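Local coordinates for S-adenosylmethionine dependent methyltransferase (Mesorhizobium loti, PDB 3BKW), which probably transfers methyl groups from S-adenosylmethionine to an acceptor substrate, at residues Thr144-Pro152 with Val188-Thr196. Numbering follows the deposited sequence.
With EDO (1,2-ethanediol), chain C; EDO (1,2-ethanediol), chain D.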
ATOM      1  N   THR A 144       1.842 -10.860   5.970  1.00 27.17           N
ATOM      2  CA  THR A 144       0.534 -11.033   6.583  1.00 27.52           C
ATOM      3  C   THR A 144      -0.472 -11.382   5.491  1.00 27.00           C
ATOM      4  O   THR A 144      -0.214 -11.190   4.314  1.00 26.57           O
ATOM      5  CB  THR A 144       0.036  -9.735   7.323  1.00 28.51           C
ATOM      6  OG1 THR A 144       0.121  -8.598   6.437  1.00 30.37           O
ATOM      7  CG2 THR A 144       0.871  -9.445   8.586  1.00 31.01           C
ATOM      8  N   GLU A 145      -1.624 -11.894   5.890  1.00 28.05           N
ATOM      9  CA  GLU A 145      -2.731 -12.050   4.966  1.00 28.58           C
ATOM     10  C   GLU A 145      -3.116 -10.665   4.473  1.00 27.87           C
ATOM     11  O   GLU A 145      -3.154  -9.697   5.230  1.00 29.14           O
ATOM     12  CB  GLU A 145      -3.947 -12.704   5.615  1.00 27.47           C
ATOM     13  CG  GLU A 145      -3.783 -14.197   5.777  1.00 28.52           C
ATOM     14  CD  GLU A 145      -4.953 -14.903   6.403  1.00 31.40           C
ATOM     15  OE1 GLU A 145      -6.054 -14.339   6.446  1.00 31.56           O
ATOM     16  OE2 GLU A 145      -4.740 -16.035   6.852  1.00 33.17           O
ATOM     17  N   HIS A 146      -3.355 -10.578   3.177  1.00 28.30           N
ATOM     18  CA  HIS A 146      -3.704  -9.308   2.521  1.00 26.40           C
ATOM     19  C   HIS A 146      -5.137  -8.917   2.909  1.00 26.14           C
ATOM     20  O   HIS A 146      -5.981  -9.801   3.077  1.00 28.42           O
ATOM     21  CB  HIS A 146      -3.621  -9.508   1.002  1.00 26.84           C
ATOM     22  CG  HIS A 146      -3.616  -8.241   0.214  1.00 28.15           C
ATOM     23  ND1 HIS A 146      -4.747  -7.484   0.002  1.00 27.47           N
ATOM     24  CD2 HIS A 146      -2.617  -7.624  -0.459  1.00 29.48           C
ATOM     25  CE1 HIS A 146      -4.439  -6.436  -0.740  1.00 29.98           C
ATOM     26  NE2 HIS A 146      -3.153  -6.496  -1.034  1.00 28.03           N
ATOM     27  N   PRO A 147      -5.406  -7.598   3.101  1.00 26.28           N
ATOM     28  CA  PRO A 147      -6.798  -7.234   3.401  1.00 25.88           C
ATOM     29  C   PRO A 147      -7.867  -7.645   2.353  1.00 25.49           C
ATOM     30  O   PRO A 147      -9.020  -7.862   2.708  1.00 26.67           O
ATOM     31  CB  PRO A 147      -6.713  -5.707   3.639  1.00 26.26           C
ATOM     32  CG  PRO A 147      -5.471  -5.292   2.985  1.00 28.22           C
ATOM     33  CD  PRO A 147      -4.519  -6.420   3.119  1.00 28.96           C
ATOM     34  N   ILE A 148      -7.502  -7.767   1.073  1.00 25.58           N
ATOM     35  CA  ILE A 148      -8.434  -8.289   0.057  1.00 25.66           C
ATOM     36  C   ILE A 148      -8.879  -9.708   0.438  1.00 25.26           C
ATOM     37  O   ILE A 148     -10.041 -10.053   0.309  1.00 26.65           O
ATOM     38  CB  ILE A 148      -7.816  -8.296  -1.349  1.00 27.56           C
ATOM     39  CG1 ILE A 148      -7.776  -6.864  -1.882  1.00 28.02           C
ATOM     40  CG2 ILE A 148      -8.635  -9.214  -2.308  1.00 27.30           C
ATOM     41  CD1 ILE A 148      -6.982  -6.693  -3.140  1.00 26.83           C
ATOM     42  N   TYR A 149      -7.927 -10.513   0.904  1.00 26.07           N
ATOM     43  CA  TYR A 149      -8.182 -11.865   1.341  1.00 27.43           C
ATOM     44  C   TYR A 149      -8.953 -11.915   2.669  1.00 26.84           C
ATOM     45  O   TYR A 149      -9.850 -12.761   2.830  1.00 27.90           O
ATOM     46  CB  TYR A 149      -6.849 -12.626   1.432  1.00 27.57           C
ATOM     47  CG  TYR A 149      -6.989 -14.079   1.787  1.00 27.94           C
ATOM     48  CD1 TYR A 149      -7.289 -15.038   0.817  1.00 27.73           C
ATOM     49  CD2 TYR A 149      -6.804 -14.508   3.101  1.00 29.15           C
ATOM     50  CE1 TYR A 149      -7.422 -16.399   1.158  1.00 32.10           C
ATOM     51  CE2 TYR A 149      -6.949 -15.852   3.456  1.00 31.58           C
ATOM     52  CZ  TYR A 149      -7.237 -16.797   2.474  1.00 29.78           C
ATOM     53  OH  TYR A 149      -7.386 -18.125   2.824  1.00 35.62           O
HETATM   54  N   MSE A 150      -8.616 -11.042   3.612  1.00 27.43           N
HETATM   55  CA  MSE A 150      -9.262 -11.026   4.939  1.00 27.67           C
HETATM   56  C   MSE A 150     -10.629 -10.354   5.017  1.00 28.82           C
HETATM   57  O   MSE A 150     -11.425 -10.682   5.889  1.00 28.92           O
HETATM   58  CB  MSE A 150      -8.368 -10.311   5.958  1.00 28.42           C
HETATM   59  CG  MSE A 150      -7.048 -10.987   6.215  1.00 28.95           C
HETATM   60 SE   MSE A 150      -6.144 -10.143   7.722  0.75 30.89          SE
HETATM   61  CE  MSE A 150      -5.826  -8.339   6.927  1.00 30.98           C
ATOM     62  N   ALA A 151     -10.876  -9.376   4.149  1.00 28.78           N
ATOM     63  CA  ALA A 151     -12.111  -8.574   4.198  1.00 27.44           C
ATOM     64  C   ALA A 151     -13.460  -9.297   4.192  1.00 28.66           C
ATOM     65  O   ALA A 151     -14.307  -8.997   5.027  1.00 29.96           O
ATOM     66  CB  ALA A 151     -12.118  -7.541   3.058  1.00 28.09           C
ATOM     67  N   PRO A 152     -13.671 -10.228   3.246  1.00 28.16           N
ATOM     68  CA  PRO A 152     -15.040 -10.735   3.066  1.00 27.75           C
ATOM     69  C   PRO A 152     -15.681 -11.503   4.228  1.00 29.93           C
ATOM     70  O   PRO A 152     -15.000 -12.250   4.931  1.00 31.56           O
ATOM     71  CB  PRO A 152     -14.930 -11.619   1.813  1.00 29.00           C
ATOM     72  CG  PRO A 152     -13.643 -11.259   1.178  1.00 28.73           C
ATOM     73  CD  PRO A 152     -12.738 -10.847   2.287  1.00 28.03           C
ATOM     74  N   VAL A 188      -8.640 -15.966  15.331  1.00 32.88           N
ATOM     75  CA  VAL A 188      -9.325 -14.709  15.002  1.00 31.24           C
ATOM     76  C   VAL A 188      -8.218 -13.856  14.393  1.00 30.73           C
ATOM     77  O   VAL A 188      -7.159 -13.714  14.993  1.00 32.00           O
ATOM     78  CB  VAL A 188      -9.887 -13.991  16.245  1.00 32.38           C
ATOM     79  CG1 VAL A 188     -10.462 -12.627  15.876  1.00 31.03           C
ATOM     80  CG2 VAL A 188     -10.961 -14.847  16.939  1.00 31.50           C
ATOM     81  N   LYS A 189      -8.466 -13.340  13.200  1.00 29.73           N
ATOM     82  CA  LYS A 189      -7.521 -12.461  12.504  1.00 32.33           C
ATOM     83  C   LYS A 189      -8.056 -11.055  12.550  1.00 30.84           C
ATOM     84  O   LYS A 189      -9.248 -10.846  12.790  1.00 31.86           O
ATOM     85  CB  LYS A 189      -7.249 -12.931  11.090  1.00 34.65           C
ATOM     86  CG  LYS A 189      -8.443 -13.086  10.158  1.00 35.80           C
ATOM     87  CD  LYS A 189      -7.969 -13.824   8.914  1.00 38.23           C
ATOM     88  CE  LYS A 189      -9.073 -14.244   8.037  1.00 34.71           C
ATOM     89  NZ  LYS A 189      -8.510 -15.122   6.933  1.00 31.12           N
ATOM     90  N   HIS A 190      -7.169 -10.094  12.332  1.00 31.15           N
ATOM     91  CA  HIS A 190      -7.492  -8.675  12.436  1.00 29.90           C
ATOM     92  C   HIS A 190      -7.341  -8.019  11.104  1.00 29.19           C
ATOM     93  O   HIS A 190      -6.239  -7.878  10.577  1.00 28.96           O
ATOM     94  CB  HIS A 190      -6.608  -8.052  13.507  1.00 29.25           C
ATOM     95  CG  HIS A 190      -6.880  -8.650  14.846  1.00 27.37           C
ATOM     96  ND1 HIS A 190      -7.921  -8.237  15.647  1.00 33.73           N
ATOM     97  CD2 HIS A 190      -6.357  -9.745  15.443  1.00 28.87           C
ATOM     98  CE1 HIS A 190      -7.965  -8.993  16.726  1.00 32.89           C
ATOM     99  NE2 HIS A 190      -7.024  -9.915  16.629  1.00 33.47           N
ATOM    100  N   HIS A 191      -8.494  -7.641  10.551  1.00 28.55           N
ATOM    101  CA  HIS A 191      -8.557  -7.010   9.267  1.00 28.10           C
ATOM    102  C   HIS A 191      -8.172  -5.555   9.400  1.00 27.89           C
ATOM    103  O   HIS A 191      -8.798  -4.802  10.157  1.00 29.52           O
ATOM    104  CB  HIS A 191      -9.946  -7.122   8.650  1.00 28.72           C
ATOM    105  CG  HIS A 191     -10.065  -6.394   7.356  1.00 27.01           C
ATOM    106  ND1 HIS A 191      -9.375  -6.766   6.217  1.00 27.52           N
ATOM    107  CD2 HIS A 191     -10.780  -5.299   7.024  1.00 27.63           C
ATOM    108  CE1 HIS A 191      -9.674  -5.923   5.245  1.00 28.15           C
ATOM    109  NE2 HIS A 191     -10.518  -5.023   5.707  1.00 26.47           N
ATOM    110  N   ARG A 192      -7.108  -5.185   8.683  1.00 28.63           N
ATOM    111  CA  ARG A 192      -6.609  -3.815   8.628  1.00 28.23           C
ATOM    112  C   ARG A 192      -6.246  -3.585   7.179  1.00 27.67           C
ATOM    113  O   ARG A 192      -5.610  -4.453   6.562  1.00 28.36           O
ATOM    114  CB  ARG A 192      -5.366  -3.633   9.500  1.00 28.72           C
ATOM    115  CG  ARG A 192      -5.652  -3.597  10.999  1.00 29.65           C
ATOM    116  CD  ARG A 192      -4.373  -3.505  11.826  1.00 30.47           C
ATOM    117  NE  ARG A 192      -3.668  -4.793  11.945  1.00 31.08           N
ATOM    118  CZ  ARG A 192      -3.669  -5.617  13.008  1.00 27.17           C
ATOM    119  NH1 ARG A 192      -4.297  -5.317  14.146  1.00 28.64           N
ATOM    120  NH2 ARG A 192      -2.951  -6.741  12.939  1.00 28.47           N
ATOM    121  N   THR A 193      -6.589  -2.406   6.659  1.00 27.37           N
ATOM    122  CA  THR A 193      -6.286  -2.073   5.262  1.00 27.67           C
ATOM    123  C   THR A 193      -4.765  -1.880   5.097  1.00 27.18           C
ATOM    124  O   THR A 193      -4.039  -1.717   6.086  1.00 27.86           O
ATOM    125  CB  THR A 193      -7.029  -0.783   4.833  1.00 29.95           C
ATOM    126  OG1 THR A 193      -6.498   0.335   5.555  1.00 30.78           O
ATOM    127  CG2 THR A 193      -8.568  -0.890   5.053  1.00 28.48           C
ATOM    128  N   VAL A 194      -4.285  -1.898   3.852  1.00 28.05           N
ATOM    129  CA  VAL A 194      -2.855  -1.655   3.569  1.00 28.25           C
ATOM    130  C   VAL A 194      -2.447  -0.286   4.148  1.00 28.00           C
ATOM    131  O   VAL A 194      -1.416  -0.165   4.800  1.00 27.98           O
ATOM    132  CB  VAL A 194      -2.519  -1.703   2.047  1.00 28.75           C
ATOM    133  CG1 VAL A 194      -1.018  -1.442   1.803  1.00 30.02           C
ATOM    134  CG2 VAL A 194      -2.931  -3.045   1.414  1.00 28.59           C
ATOM    135  N   GLY A 195      -3.259   0.745   3.915  1.00 29.05           N
ATOM    136  CA  GLY A 195      -2.965   2.085   4.453  1.00 28.33           C
ATOM    137  C   GLY A 195      -2.839   2.104   5.963  1.00 28.19           C
ATOM    138  O   GLY A 195      -1.914   2.701   6.494  1.00 28.58           O
ATOM    139  N   THR A 196      -3.756   1.431   6.649  1.00 27.11           N
ATOM    140  CA  THR A 196      -3.703   1.366   8.116  1.00 25.23           C
ATOM    141  C   THR A 196      -2.385   0.745   8.589  1.00 26.39           C
ATOM    142  O   THR A 196      -1.735   1.257   9.481  1.00 27.28           O
ATOM    143  CB  THR A 196      -4.895   0.591   8.664  1.00 27.73           C
ATOM    144  OG1 THR A 196      -6.095   1.342   8.403  1.00 30.43           O
ATOM    145  CG2 THR A 196      -4.755   0.333  10.182  1.00 28.96           C
TER
HETATM  146  C1  EDO C 243      -1.542  -6.298   9.370  1.00 22.54           C
HETATM  147  O1  EDO C 243      -1.742  -4.979   9.922  1.00 23.12           O
HETATM  148  C2  EDO C 243      -2.862  -6.927   8.894  1.00 26.24           C
HETATM  149  O2  EDO C 243      -3.627  -7.457   9.975  1.00 25.30           O
HETATM  150  C1  EDO D 244      -8.163  -3.922  13.988  1.00 37.18           C
HETATM  151  O1  EDO D 244      -8.289  -4.716  12.811  1.00 42.12           O
HETATM  152  C2  EDO D 244      -8.001  -4.842  15.191  1.00 32.52           C
HETATM  153  O2  EDO D 244      -9.120  -5.743  15.317  1.00 24.41           O
HETATM  154  O   HOH W   1     -10.295 -14.619   4.775  1.00 19.37           O
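His191 lays one face of its imidazole over Ala151, whose CA sits 4.0 Å from the ring centroid in a CH-pi contact, while Met150 CB and Pro147 O meet the ring's edge. In this Rossmann-like methyltransferase the contact joins the two ends of an excursion: central-sheet strand 138-145 runs into short helix 147-150, and strand 189-191 presses on that helix before leading into helix 194-203. CG of His191 is anti to the backbone N (chi1 176°), turning the ring toward the helix, against Pro147 and Ala151; NE2 is held by Tyr172 O. ND1 of His191, buried here, has no hydrogen-bonding partner in the model. At one flank Pro147 crosses Val194 at about a right angle, CG to CG2 3.7 Å. His146 is the N-cap of helix 147-150, its ND1 accepting from Ile148 N at 3.0 Å in the imidazole plane, while NE2 hydrogen-bonds Glu213. Met150, present as selenomethionine, sets SE 3.6 Å from His190 O, and the bend at chi3 (-65°) turns CE to 3.8 Å from Arg192 N. On the other flank extended Lys189 passes Met150 CG; its ammonium is shared by Glu145, Asp181 and a water on Tyr149 O, NZ meeting the syn lone pair of Glu145 OE1 at 2.6 Å.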